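Local coordinates for inclusion membrane protein A (Chlamydia trachomatis, PDB 6E7E), which probably drives the homotypic fusion of chlamydial inclusions as a SNARE-like protein of the inclusion membrane, represented here by its soluble domain, at residues Leu11-Asn22 with Phe60-Leu71; Phe106-Val114 with Ala127-Arg135. The protein carries 2 engineered substitutions. All coordinates share one frame; numbering follows the deposited sequence.

Overall arrangement
Both contacts belong to one all-helical, elongated chain, and their centres lie about 25 Å apart without touching. Interaction 1 sits near the middle of the domain, about 8 Å between its centre and that of the chain, and sets helix 65-73 and the turn before it against helix 4-38 at an oblique angle. Interaction 2 lies about 18 Å out and joins the broken helix pair 87-107 and 110-119 to helix 125-165, close to antiparallel (161°). Each is partly buried, with leucines inward and charged groups at the margin. Interaction 1 is larger and more mixed, adding aromatic rings, a salt bridge and two bridging waters, whereas interaction 2 is almost wholly aliphatic, with one carboxylate at its margin.

Interaction 1. Residues Leu11-Asn22 with Phe60-Leu71; sequences LQREVGSLKEIN and FRDNYKGFESLL
Phe60 turns the edge of its ring to Asn22, whose ND2 lies 3.4 Å from Phe60 CD2, while CG2 of Ile21 reaches Phe60 CZ. At Arg61 the backbone N and Asn22 ND2 are both donors and do not bond; one water accepts from both, and a second donates to Asn22 OD1 and accepts weakly from Arg61 NH1. Tyr64, the N-cap residue of the following helix, has CG between its backbone N and carbonyl carbon (chi1 60°), which lays the ring against helix 4-38. Leu18 CB sits over one face, 3.9 Å from the ring centroid and 8° off the normal, a CH-pi contact; Arg61 O covers the opposite face. Tyr64 OH ends 3.3 Å from Asn22 CB. One turn on, Phe67 CD1 meets Leu11 CD1 at 3.9 Å. The extended Glu68 reaches across to the extended Lys19 in a long salt bridge, OE2 to NZ 3.6 Å. Leu70 CD2 touches Leu11 CD2 at 3.6 Å, and Leu71 lays CD1 on the backbone of Gln12 and CD2 on Val15 CB. A turn and short helix thus pack on the long helix 4-38 within an all-helical bundle, the axes of helix 11-22 and helix 65-71 passing 9.8 Å apart at a signed crossing angle of -137°; Phe67 also packs on Leu148 and Leu152 of helix 125-165, while Glu14 and Ser17 meet helix 87-107.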
loop_
_atom_site.group_PDB
_atom_site.type_symbol
_atom_site.label_atom_id
_atom_site.label_comp_id
_atom_site.label_asym_id
_atom_site.label_seq_id
_atom_site.Cartn_x
_atom_site.Cartn_y
_atom_site.Cartn_z
ATOM N N LEU A 11 -4.468 15.138 2.759
ATOM C CA LEU A 11 -4.115 13.876 3.419
ATOM C C LEU A 11 -5.368 13.041 3.665
ATOM O O LEU A 11 -5.305 11.816 3.544
ATOM C CB LEU A 11 -3.358 14.160 4.701
ATOM C CG LEU A 11 -2.812 12.928 5.396
ATOM C CD1 LEU A 11 -1.827 12.144 4.517
ATOM C CD2 LEU A 11 -2.166 13.318 6.698
ATOM N N GLN A 12 -6.468 13.661 4.039
ATOM C CA GLN A 12 -7.722 12.926 4.261
ATOM C C GLN A 12 -8.084 12.144 2.998
ATOM O O GLN A 12 -8.442 10.964 3.062
ATOM C CB GLN A 12 -8.798 13.908 4.627
ATOM C CG GLN A 12 -10.171 13.324 4.840
ATOM C CD GLN A 12 -11.182 14.423 5.063
ATOM O OE1 GLN A 12 -11.175 15.474 4.423
ATOM N NE2 GLN A 12 -12.061 14.190 6.015
ATOM N N ARG A 13 -7.977 12.811 1.862
ATOM C CA ARG A 13 -8.294 12.167 0.572
ATOM C C ARG A 13 -7.333 11.013 0.309
ATOM O O ARG A 13 -7.764 9.918 -0.087
ATOM C CB ARG A 13 -8.181 13.226 -0.525
ATOM C CG ARG A 13 -8.370 12.767 -1.960
ATOM C CD ARG A 13 -7.941 13.871 -2.960
ATOM N NE ARG A 13 -8.587 15.152 -2.666
ATOM C CZ ARG A 13 -8.011 16.310 -2.310
ATOM N NH1 ARG A 13 -6.695 16.463 -2.289
ATOM N NH2 ARG A 13 -8.784 17.343 -1.993
ATOM N N GLU A 14 -6.040 11.230 0.488
ATOM C CA GLU A 14 -5.080 10.162 0.169
ATOM C C GLU A 14 -5.194 9.008 1.157
ATOM O O GLU A 14 -5.039 7.868 0.730
ATOM C CB GLU A 14 -3.670 10.731 0.131
ATOM C CG GLU A 14 -3.454 11.787 -0.938
ATOM C CD GLU A 14 -3.971 11.417 -2.321
ATOM O OE1 GLU A 14 -3.609 10.353 -2.809
ATOM O OE2 GLU A 14 -4.748 12.190 -2.907
ATOM N N VAL A 15 -5.437 9.268 2.439
ATOM C CA VAL A 15 -5.619 8.146 3.386
ATOM C C VAL A 15 -6.898 7.393 3.059
ATOM O O VAL A 15 -6.894 6.149 3.135
ATOM C CB VAL A 15 -5.579 8.645 4.831
ATOM C CG1 VAL A 15 -6.047 7.585 5.800
ATOM C CG2 VAL A 15 -4.202 9.132 5.157
ATOM N N GLY A 16 -7.953 8.075 2.664
ATOM C CA GLY A 16 -9.157 7.350 2.228
ATOM C C GLY A 16 -8.815 6.422 1.069
ATOM O O GLY A 16 -9.268 5.269 1.038
ATOM N N SER A 17 -8.051 6.906 0.118
ATOM C CA SER A 17 -7.610 6.082 -1.032
ATOM C C SER A 17 -6.722 4.938 -0.564
ATOM O O SER A 17 -6.880 3.816 -1.064
ATOM C CB SER A 17 -6.923 6.934 -2.045
ATOM O OG SER A 17 -7.853 7.806 -2.628
ATOM N N LEU A 18 -5.798 5.186 0.342
ATOM C CA LEU A 18 -4.933 4.117 0.861
ATOM C C LEU A 18 -5.775 3.019 1.499
ATOM O O LEU A 18 -5.409 1.839 1.369
ATOM C CB LEU A 18 -3.935 4.660 1.873
ATOM C CG LEU A 18 -2.781 5.427 1.260
ATOM C CD1 LEU A 18 -2.106 6.230 2.357
ATOM C CD2 LEU A 18 -1.812 4.486 0.569
ATOM N N LYS A 19 -6.842 3.358 2.213
ATOM C CA LYS A 19 -7.688 2.341 2.842
ATOM C C LYS A 19 -8.410 1.539 1.761
ATOM O O LYS A 19 -8.587 0.323 1.930
ATOM C CB LYS A 19 -8.677 2.989 3.801
ATOM C CG LYS A 19 -8.012 3.515 5.064
ATOM C CD LYS A 19 -8.979 4.213 5.982
ATOM C CE LYS A 19 -8.321 4.640 7.264
ATOM N NZ LYS A 19 -9.284 5.278 8.187
ATOM N N GLU A 20 -8.821 2.167 0.670
ATOM C CA GLU A 20 -9.413 1.402 -0.448
ATOM C C GLU A 20 -8.377 0.477 -1.075
ATOM O O GLU A 20 -8.673 -0.687 -1.386
ATOM C CB GLU A 20 -9.958 2.349 -1.507
ATOM C CG GLU A 20 -11.111 3.194 -1.022
ATOM C CD GLU A 20 -11.844 3.896 -2.128
ATOM O OE1 GLU A 20 -11.283 4.005 -3.230
ATOM O OE2 GLU A 20 -12.997 4.260 -1.898
ATOM N N ILE A 21 -7.177 0.987 -1.285
ATOM C CA ILE A 21 -6.063 0.204 -1.850
ATOM C C ILE A 21 -5.784 -0.970 -0.927
ATOM O O ILE A 21 -5.607 -2.096 -1.393
ATOM C CB ILE A 21 -4.847 1.111 -2.065
ATOM C CG1 ILE A 21 -5.060 2.064 -3.237
ATOM C CG2 ILE A 21 -3.583 0.292 -2.222
ATOM C CD1 ILE A 21 -4.092 3.241 -3.212
ATOM N N ASN A 22 -5.730 -0.730 0.372
ATOM C CA ASN A 22 -5.480 -1.819 1.335
ATOM C C ASN A 22 -6.521 -2.918 1.180
ATOM O O ASN A 22 -6.201 -4.101 1.140
ATOM C CB ASN A 22 -5.526 -1.242 2.747
ATOM C CG ASN A 22 -5.312 -2.286 3.813
ATOM O OD1 ASN A 22 -6.182 -2.543 4.649
ATOM N ND2 ASN A 22 -4.197 -2.960 3.744
ATOM N N PHE A 60 0.087 -4.873 4.579
ATOM C CA PHE A 60 0.053 -3.629 3.783
ATOM C C PHE A 60 -0.470 -2.484 4.656
ATOM O O PHE A 60 0.046 -1.422 4.487
ATOM C CB PHE A 60 -0.725 -3.791 2.474
ATOM C CG PHE A 60 -0.751 -2.521 1.664
ATOM C CD1 PHE A 60 0.331 -2.125 0.905
ATOM C CD2 PHE A 60 -1.784 -1.629 1.790
ATOM C CE1 PHE A 60 0.327 -0.920 0.220
ATOM C CE2 PHE A 60 -1.795 -0.429 1.098
ATOM C CZ PHE A 60 -0.736 -0.072 0.319
ATOM N N ARG A 61 -1.469 -2.676 5.514
ATOM C CA ARG A 61 -2.035 -1.535 6.286
ATOM C C ARG A 61 -0.914 -0.882 7.091
ATOM O O ARG A 61 -0.889 0.355 7.205
ATOM C CB ARG A 61 -3.233 -1.969 7.133
ATOM C CG ARG A 61 -2.916 -2.857 8.324
ATOM C CD ARG A 61 -4.045 -2.757 9.339
ATOM N NE ARG A 61 -3.966 -3.795 10.361
ATOM C CZ ARG A 61 -4.488 -5.018 10.263
ATOM N NH1 ARG A 61 -5.154 -5.393 9.182
ATOM N NH2 ARG A 61 -4.336 -5.870 11.262
ATOM N N ASP A 62 0.022 -1.694 7.561
ATOM C CA ASP A 62 1.126 -1.199 8.416
ATOM C C ASP A 62 2.030 -0.296 7.580
ATOM O O ASP A 62 2.637 0.576 8.157
ATOM C CB ASP A 62 1.897 -2.349 9.072
ATOM C CG ASP A 62 1.040 -3.147 10.036
ATOM O OD1 ASP A 62 0.268 -2.513 10.783
ATOM O OD2 ASP A 62 1.130 -4.397 10.011
ATOM N N ASN A 63 2.043 -0.433 6.255
ATOM C CA ASN A 63 2.957 0.324 5.360
ATOM C C ASN A 63 2.471 1.763 5.134
ATOM O O ASN A 63 3.245 2.558 4.554
ATOM C CB ASN A 63 3.136 -0.408 4.027
ATOM C CG ASN A 63 3.981 -1.661 4.160
ATOM O OD1 ASN A 63 3.663 -2.719 3.606
ATOM N ND2 ASN A 63 5.027 -1.566 4.965
ATOM N N TYR A 64 1.295 2.151 5.628
ATOM C CA TYR A 64 0.891 3.584 5.550
ATOM C C TYR A 64 0.439 4.113 6.912
ATOM O O TYR A 64 -0.122 5.207 7.003
ATOM C CB TYR A 64 -0.159 3.866 4.470
ATOM C CG TYR A 64 -1.460 3.115 4.629
ATOM C CD1 TYR A 64 -2.485 3.617 5.399
ATOM C CD2 TYR A 64 -1.678 1.901 4.005
ATOM C CE1 TYR A 64 -3.672 2.939 5.576
ATOM C CE2 TYR A 64 -2.865 1.210 4.154
ATOM C CZ TYR A 64 -3.849 1.713 4.976
ATOM O OH TYR A 64 -5.012 1.014 5.112
ATOM N N LYS A 65 0.740 3.391 7.983
ATOM C CA LYS A 65 0.271 3.784 9.334
ATOM C C LYS A 65 0.693 5.213 9.683
ATOM O O LYS A 65 -0.068 5.888 10.387
ATOM C CB LYS A 65 0.824 2.783 10.340
ATOM C CG LYS A 65 0.462 3.067 11.784
ATOM C CD LYS A 65 1.091 2.109 12.774
ATOM C CE LYS A 65 2.304 1.376 12.238
ATOM N NZ LYS A 65 3.231 0.971 13.320
ATOM N N GLY A 66 1.872 5.666 9.275
ATOM C CA GLY A 66 2.284 7.021 9.662
ATOM C C GLY A 66 1.368 8.072 9.081
ATOM O O GLY A 66 1.116 9.093 9.727
ATOM N N PHE A 67 0.875 7.862 7.869
ATOM C CA PHE A 67 -0.052 8.820 7.223
ATOM C C PHE A 67 -1.379 8.792 7.957
ATOM O O PHE A 67 -1.996 9.845 8.128
ATOM C CB PHE A 67 -0.172 8.530 5.740
ATOM C CG PHE A 67 1.073 8.820 4.967
ATOM C CD1 PHE A 67 1.481 10.128 4.802
ATOM C CD2 PHE A 67 1.883 7.799 4.507
ATOM C CE1 PHE A 67 2.642 10.418 4.110
ATOM C CE2 PHE A 67 3.046 8.089 3.816
ATOM C CZ PHE A 67 3.407 9.399 3.605
ATOM N N GLU A 68 -1.873 7.592 8.240
ATOM C CA GLU A 68 -3.148 7.469 8.965
ATOM C C GLU A 68 -2.999 8.127 10.335
ATOM O O GLU A 68 -3.892 8.873 10.798
ATOM C CB GLU A 68 -3.537 5.991 9.033
ATOM C CG GLU A 68 -4.911 5.789 9.605
ATOM C CD GLU A 68 -5.455 4.383 9.496
ATOM O OE1 GLU A 68 -4.838 3.559 8.805
ATOM O OE2 GLU A 68 -6.494 4.141 10.109
ATOM N N SER A 69 -1.885 7.875 11.004
ATOM C CA SER A 69 -1.644 8.496 12.322
ATOM C C SER A 69 -1.585 10.029 12.227
ATOM O O SER A 69 -2.131 10.723 13.090
ATOM C CB SER A 69 -0.379 7.971 12.911
ATOM O OG SER A 69 -0.514 6.617 13.313
ATOM N N LEU A 70 -0.909 10.563 11.218
ATOM C CA LEU A 70 -0.794 12.025 11.027
ATOM C C LEU A 70 -2.182 12.619 10.881
ATOM O O LEU A 70 -2.509 13.614 11.523
ATOM C CB LEU A 70 0.038 12.325 9.786
ATOM C CG LEU A 70 0.302 13.803 9.526
ATOM C CD1 LEU A 70 1.064 14.447 10.682
ATOM C CD2 LEU A 70 1.056 13.955 8.229
ATOM N N LEU A 71 -2.990 12.000 10.046
ATOM C CA LEU A 71 -4.357 12.512 9.810
ATOM C C LEU A 71 -5.059 12.577 11.172
ATOM O O LEU A 71 -5.753 13.556 11.470
ATOM C CB LEU A 71 -5.084 11.606 8.813
ATOM C CG LEU A 71 -6.470 12.079 8.440
ATOM C CD1 LEU A 71 -6.365 13.335 7.588
ATOM C CD2 LEU A 71 -7.209 10.967 7.727
HETATM O O HOH W 1 -3.495 -4.840 5.566
HETATM O O HOH W 2 -6.125 -5.091 6.144
#

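Interaction 2. Residues Phe106-Val114 with Ala127-Arg135; sequences FLTPLAEEV and AIEELKTIR. Engineered in segment 127-135: Ala127 (natural residue Val).
An antiparallel helix pair, packed through aliphatic side chains, joins Phe106-Val114 to Ala127-Arg135 where the chain doubles back into helix 125-165. At one end Phe106 contributes its CB, 4.0 Å from Ile134 CD1, while its ring leads away. Leu107 has CG anti to the backbone N (chi1 -172°), which brings CD1 to 3.7 Å from Leu131 CD2; the two side chains cross at about a right angle, and the same Leu107 methyl also grazes Ile134 CG2. Leu110 reaches straight at Ile134, tip to tip, with the CD1 atoms of both residues 3.5 Å apart. Its CD1 also meets Leu131 CD2 at 3.9 Å, and this methyl lies against Ile134, Leu131 and Glu130.

The break between helices 87-107 and 110-119 falls inside this contact; Leu107 before it and Leu110 after it face the same side of helix 125-165, both touching Leu131 and Ile134. Helix 110-114 runs at 161° to helix 127-135, with the axes 10.9 Å apart. The extended chain of Glu130 crosses Leu110 at about a right angle and lays its carboxylate beside the leucine methyls, Glu130 OE1 being 3.6 Å from Leu110 CD2. At the far end Val114 CG2 touches CB of Ala127, an engineered residue that is valine in the natural sequence, at 3.9 Å. Leu107 and Leu131 both also pack on Phe32 of helix 4-38, and Val114 and Leu131 on Leu46 of helix 44-57.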
loop_
_atom_site.group_PDB
_atom_site.type_symbol
_atom_site.label_atom_id
_atom_site.label_comp_id
_atom_site.label_asym_id
_atom_site.label_seq_id
_atom_site.Cartn_x
_atom_site.Cartn_y
_atom_site.Cartn_z
ATOM N N PHE A 106 -4.181 -3.167 -13.313
ATOM C CA PHE A 106 -3.549 -4.169 -14.201
ATOM C C PHE A 106 -3.641 -5.570 -13.624
ATOM O O PHE A 106 -3.755 -6.557 -14.348
ATOM C CB PHE A 106 -2.043 -3.952 -14.347
ATOM C CG PHE A 106 -1.589 -2.573 -14.755
ATOM C CD1 PHE A 106 -2.327 -1.839 -15.669
ATOM C CD2 PHE A 106 -0.410 -2.020 -14.255
ATOM C CE1 PHE A 106 -1.910 -0.578 -16.071
ATOM C CE2 PHE A 106 0.004 -0.756 -14.652
ATOM C CZ PHE A 106 -0.750 -0.034 -15.558
ATOM N N LEU A 107 -3.524 -5.697 -12.315
ATOM C CA LEU A 107 -3.465 -7.024 -11.683
ATOM C C LEU A 107 -4.855 -7.647 -11.616
ATOM O O LEU A 107 -4.937 -8.872 -11.607
ATOM C CB LEU A 107 -2.878 -6.853 -10.290
ATOM C CG LEU A 107 -2.562 -8.132 -9.530
ATOM C CD1 LEU A 107 -1.598 -9.033 -10.295
ATOM C CD2 LEU A 107 -1.964 -7.773 -8.182
ATOM N N THR A 108 -5.896 -6.837 -11.506
ATOM C CA THR A 108 -7.243 -7.352 -11.164
ATOM C C THR A 108 -7.689 -8.517 -12.039
ATOM O O THR A 108 -8.175 -9.495 -11.490
ATOM C CB THR A 108 -8.243 -6.203 -11.172
ATOM O OG1 THR A 108 -7.986 -5.344 -10.063
ATOM C CG2 THR A 108 -9.661 -6.680 -11.010
ATOM N N PRO A 109 -7.550 -8.477 -13.374
ATOM C CA PRO A 109 -8.079 -9.593 -14.160
ATOM C C PRO A 109 -7.159 -10.809 -14.245
ATOM O O PRO A 109 -7.561 -11.804 -14.841
ATOM C CB PRO A 109 -8.246 -9.013 -15.562
ATOM C CG PRO A 109 -7.529 -7.722 -15.597
ATOM C CD PRO A 109 -7.132 -7.339 -14.194
ATOM N N LEU A 110 -5.938 -10.725 -13.768
ATOM C CA LEU A 110 -4.944 -11.729 -14.204
ATOM C C LEU A 110 -5.114 -13.109 -13.572
ATOM O O LEU A 110 -4.884 -14.087 -14.279
ATOM C CB LEU A 110 -3.547 -11.174 -13.952
ATOM C CG LEU A 110 -3.224 -9.928 -14.786
ATOM C CD1 LEU A 110 -1.785 -9.529 -14.523
ATOM C CD2 LEU A 110 -3.507 -10.055 -16.279
ATOM N N ALA A 111 -5.566 -13.248 -12.343
ATOM C CA ALA A 111 -5.727 -14.592 -11.768
ATOM C C ALA A 111 -6.803 -15.348 -12.557
ATOM O O ALA A 111 -6.624 -16.524 -12.894
ATOM C CB ALA A 111 -6.082 -14.514 -10.305
ATOM N N GLU A 112 -7.977 -14.781 -12.720
ATOM C CA GLU A 112 -9.026 -15.478 -13.509
ATOM C C GLU A 112 -8.579 -15.567 -14.971
ATOM O O GLU A 112 -8.921 -16.561 -15.624
ATOM C CB GLU A 112 -10.369 -14.752 -13.397
ATOM C CG GLU A 112 -10.961 -14.752 -11.996
ATOM C CD GLU A 112 -11.458 -16.122 -11.576
ATOM O OE1 GLU A 112 -12.047 -16.828 -12.421
ATOM O OE2 GLU A 112 -11.260 -16.493 -10.399
ATOM N N GLU A 113 -7.793 -14.759 -15.570
ATOM C CA GLU A 113 -7.293 -14.983 -16.933
ATOM C C GLU A 113 -6.384 -16.214 -16.953
ATOM O O GLU A 113 -6.487 -17.023 -17.877
ATOM C CB GLU A 113 -6.635 -13.749 -17.514
ATOM C CG GLU A 113 -6.111 -13.960 -18.922
ATOM C CD GLU A 113 -7.110 -14.300 -20.017
ATOM O OE1 GLU A 113 -8.336 -14.293 -19.754
ATOM O OE2 GLU A 113 -6.655 -14.536 -21.154
ATOM N N VAL A 114 -5.508 -16.390 -15.977
ATOM C CA VAL A 114 -4.672 -17.602 -15.894
ATOM C C VAL A 114 -5.564 -18.827 -15.794
ATOM O O VAL A 114 -5.300 -19.827 -16.470
ATOM C CB VAL A 114 -3.749 -17.515 -14.678
ATOM C CG1 VAL A 114 -3.210 -18.862 -14.272
ATOM C CG2 VAL A 114 -2.633 -16.531 -14.932
ATOM N N ALA A 127 1.493 -14.738 -19.318
ATOM C CA ALA A 127 0.786 -14.308 -18.094
ATOM C C ALA A 127 1.749 -14.337 -16.912
ATOM O O ALA A 127 1.697 -13.427 -16.070
ATOM C CB ALA A 127 -0.430 -15.167 -17.837
ATOM N N ILE A 128 2.560 -15.373 -16.830
ATOM C CA ILE A 128 3.515 -15.497 -15.712
ATOM C C ILE A 128 4.501 -14.321 -15.767
ATOM O O ILE A 128 4.818 -13.730 -14.730
ATOM C CB ILE A 128 4.204 -16.861 -15.731
ATOM C CG1 ILE A 128 3.212 -17.967 -15.391
ATOM C CG2 ILE A 128 5.417 -16.879 -14.806
ATOM C CD1 ILE A 128 3.701 -19.348 -15.745
ATOM N N GLU A 129 4.985 -13.983 -16.952
ATOM C CA GLU A 129 5.945 -12.872 -17.104
ATOM C C GLU A 129 5.282 -11.556 -16.692
ATOM O O GLU A 129 5.932 -10.742 -16.024
ATOM C CB GLU A 129 6.424 -12.831 -18.549
ATOM C CG GLU A 129 7.266 -11.624 -18.854
ATOM C CD GLU A 129 8.488 -11.525 -17.983
ATOM O OE1 GLU A 129 8.888 -12.554 -17.375
ATOM O OE2 GLU A 129 9.028 -10.420 -17.916
ATOM N N GLU A 130 4.025 -11.355 -17.063
ATOM C CA GLU A 130 3.318 -10.133 -16.666
ATOM C C GLU A 130 3.194 -10.089 -15.145
ATOM O O GLU A 130 3.391 -9.013 -14.539
ATOM C CB GLU A 130 1.958 -10.081 -17.333
ATOM C CG GLU A 130 1.235 -8.803 -17.027
ATOM C CD GLU A 130 -0.065 -8.607 -17.776
ATOM O OE1 GLU A 130 -0.559 -9.586 -18.354
ATOM O OE2 GLU A 130 -0.571 -7.468 -17.795
ATOM N N LEU A 131 2.870 -11.197 -14.525
ATOM C CA LEU A 131 2.720 -11.257 -13.069
ATOM C C LEU A 131 4.042 -10.924 -12.391
ATOM O O LEU A 131 4.049 -10.181 -11.398
ATOM C CB LEU A 131 2.193 -12.617 -12.634
ATOM C CG LEU A 131 0.716 -12.824 -12.912
ATOM C CD1 LEU A 131 0.372 -14.298 -12.721
ATOM C CD2 LEU A 131 -0.135 -11.958 -12.006
ATOM N N LYS A 132 5.146 -11.461 -12.878
ATOM C CA LYS A 132 6.442 -11.160 -12.263
ATOM C C LYS A 132 6.751 -9.670 -12.388
ATOM O O LYS A 132 7.312 -9.063 -11.447
ATOM C CB LYS A 132 7.559 -11.949 -12.915
ATOM C CG LYS A 132 7.554 -13.430 -12.611
ATOM C CD LYS A 132 8.597 -14.149 -13.401
ATOM C CE LYS A 132 8.586 -15.643 -13.180
ATOM N NZ LYS A 132 9.414 -16.332 -14.201
ATOM N N THR A 133 6.388 -9.070 -13.514
ATOM C CA THR A 133 6.666 -7.635 -13.741
ATOM C C THR A 133 5.827 -6.795 -12.775
ATOM O O THR A 133 6.360 -5.820 -12.184
ATOM C CB THR A 133 6.411 -7.324 -15.218
ATOM O OG1 THR A 133 7.227 -8.163 -16.039
ATOM C CG2 THR A 133 6.680 -5.877 -15.550
ATOM N N ILE A 134 4.561 -7.100 -12.631
ATOM C CA ILE A 134 3.700 -6.364 -11.681
ATOM C C ILE A 134 4.183 -6.588 -10.252
ATOM O O ILE A 134 4.216 -5.636 -9.466
ATOM C CB ILE A 134 2.227 -6.758 -11.851
ATOM C CG1 ILE A 134 1.737 -6.337 -13.233
ATOM C CG2 ILE A 134 1.396 -6.150 -10.734
ATOM C CD1 ILE A 134 0.445 -6.989 -13.606
ATOM N N ARG A 135 4.538 -7.816 -9.884
ATOM C CA ARG A 135 5.081 -8.079 -8.539
ATOM C C ARG A 135 6.262 -7.154 -8.280
ATOM O O ARG A 135 6.332 -6.541 -7.194
ATOM C CB ARG A 135 5.511 -9.536 -8.463
ATOM C CG ARG A 135 6.280 -9.917 -7.204
ATOM C CD ARG A 135 7.161 -11.138 -7.440
ATOM N NE ARG A 135 8.230 -10.909 -8.402
ATOM C CZ ARG A 135 8.902 -11.847 -9.071
ATOM N NH1 ARG A 135 8.733 -13.131 -8.791
ATOM N NH2 ARG A 135 9.778 -11.504 -9.993
#